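Local coordinates for prolyl 4-hydroxylase alpha subunit Fe(2+) 2OG dioxygenase domain-containing protein (Burkholderia ambifaria, PDB 3W20) that acts as a dioxygenase on N-substituted L-amino acids, probably using 2-oxoglutarate as co-substrate at a metal centre in a double-stranded beta-helix fold, at the zinc ion site. Coordinates in Å, arbitrary orientation; residue numbers count along the deposited sequence, not the author numbering.

The zinc ion site. Residues 153, 155, 157, 240, 244, 246, 261. With ZN (zinc ion), chain B.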
loop_
_atom_site.group_PDB
_atom_site.type_symbol
_atom_site.label_atom_id
_atom_site.label_comp_id
_atom_site.label_asym_id
_atom_site.label_seq_id
_atom_site.Cartn_x
_atom_site.Cartn_y
_atom_site.Cartn_z
ATOM N N ALA A 153 -17.317 14.730 -16.812
ATOM C CA ALA A 153 -15.959 14.556 -17.310
ATOM C C ALA A 153 -15.022 15.723 -16.907
ATOM O O ALA A 153 -13.797 15.473 -16.782
ATOM C CB ALA A 153 -15.933 14.357 -18.834
ATOM N N HIS A 155 -12.930 17.921 -14.621
ATOM C CA HIS A 155 -12.434 17.632 -13.296
ATOM C C HIS A 155 -11.173 18.464 -13.151
ATOM O O HIS A 155 -10.757 19.178 -14.086
ATOM C CB HIS A 155 -12.094 16.153 -13.154
ATOM C CG HIS A 155 -10.910 15.778 -13.938
ATOM N ND1 HIS A 155 -10.910 15.791 -15.269
ATOM C CD2 HIS A 155 -9.609 15.495 -13.541
ATOM C CE1 HIS A 155 -9.694 15.469 -15.721
ATOM N NE2 HIS A 155 -8.887 15.341 -14.655
ATOM N N ASP A 157 -7.193 18.018 -10.998
ATOM C CA ASP A 157 -6.352 17.112 -10.290
ATOM C C ASP A 157 -5.551 17.853 -9.226
ATOM O O ASP A 157 -4.826 18.819 -9.517
ATOM C CB ASP A 157 -5.406 16.368 -11.221
ATOM C CG ASP A 157 -6.084 15.805 -12.525
ATOM O OD1 ASP A 157 -6.624 14.715 -12.505
ATOM O OD2 ASP A 157 -5.917 16.385 -13.609
ATOM N N PHE A 240 0.430 21.370 -17.977
ATOM C CA PHE A 240 -0.511 22.355 -17.594
ATOM C C PHE A 240 -0.753 22.378 -16.101
ATOM O O PHE A 240 -0.428 21.409 -15.390
ATOM C CB PHE A 240 -1.914 22.119 -18.256
ATOM C CG PHE A 240 -2.549 20.806 -17.886
ATOM C CD1 PHE A 240 -3.670 20.752 -17.038
ATOM C CD2 PHE A 240 -2.066 19.610 -18.446
ATOM C CE1 PHE A 240 -4.244 19.496 -16.702
ATOM C CE2 PHE A 240 -2.629 18.368 -18.109
ATOM C CZ PHE A 240 -3.729 18.306 -17.271
ATOM N N ASN A 244 -6.701 23.777 -12.505
ATOM C CA ASN A 244 -7.727 24.403 -13.397
ATOM C C ASN A 244 -8.629 23.299 -13.877
ATOM O O ASN A 244 -8.146 22.227 -14.276
ATOM C CB ASN A 244 -7.036 25.057 -14.569
ATOM C CG ASN A 244 -6.082 26.150 -14.133
ATOM O OD1 ASN A 244 -6.406 26.959 -13.357
ATOM N ND2 ASN A 244 -4.971 26.223 -14.762
ATOM N N HIS A 246 -10.650 21.034 -16.254
ATOM C CA HIS A 246 -10.427 20.690 -17.670
ATOM C C HIS A 246 -11.109 19.420 -18.078
ATOM O O HIS A 246 -11.452 18.629 -17.217
ATOM C CB HIS A 246 -8.899 20.512 -17.921
ATOM C CG HIS A 246 -8.205 19.540 -16.987
ATOM N ND1 HIS A 246 -7.817 19.871 -15.717
ATOM C CD2 HIS A 246 -7.771 18.257 -17.222
ATOM C CE1 HIS A 246 -7.186 18.786 -15.153
ATOM N NE2 HIS A 246 -7.127 17.805 -16.105
ATOM N N PHE A 261 1.777 13.323 -13.101
ATOM C CA PHE A 261 1.662 14.636 -12.492
ATOM C C PHE A 261 2.960 14.942 -11.745
ATOM O O PHE A 261 3.734 14.048 -11.309
ATOM C CB PHE A 261 0.481 14.604 -11.479
ATOM C CG PHE A 261 -0.829 14.444 -12.163
ATOM C CD1 PHE A 261 -1.556 15.588 -12.598
ATOM C CD2 PHE A 261 -1.371 13.152 -12.355
ATOM C CE1 PHE A 261 -2.790 15.467 -13.258
ATOM C CE2 PHE A 261 -2.622 13.021 -13.007
ATOM C CZ PHE A 261 -3.296 14.148 -13.498
HETATM ZN ZN ZN B . -6.735 15.871 -15.279
#
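The two faces of the His246 imidazole are not equally packed. Phe240 brings the rim of its ring, at CE1, close over one face. His155 ND1 is more distant on the opposite side, offset towards the rim. Asp157 OD2 and the carbonyl carbon of Asn244 sit at the edge of this ring, in its plane. The edge of the His155 ring meets Asp157 OD1 in plane, and the edge of the Phe240 ring meets His246 CE1.

This is the HXD...H facial triad of the 2-oxoglutarate dioxygenases, here holding a partly occupied zinc ion. The metal probably stands in for the catalytic iron. Asp157 OD2 binds ZN at 1.9 Å. His246 NE2 binds ZN at 2.1 Å. His155 NE2 binds ZN at 2.3 Å. The angles at zinc run from 98° to 103°, so the three ligands gather on one side of the metal. Further ligands, such as water, may be unseen. The second carboxylate oxygen, Asp157 OD1, is 3.0 Å from ZN, a loose contact at most.

Both histidines tuck CG between the two backbone arms, and each ring turns NE2 to the zinc and ND1 to the second shell. Phe261 points its ring tip at the metal, with CZ 4.2 Å from ZN. The poorly ordered Ala153, with O 3.3 Å from His155 ND1, at most helps to orient that ring. Asn244 O helps set the His246 rotation: the bond from His246 ND1 to Asn244 O is 2.8 Å long, nearly straight and in the imidazole plane.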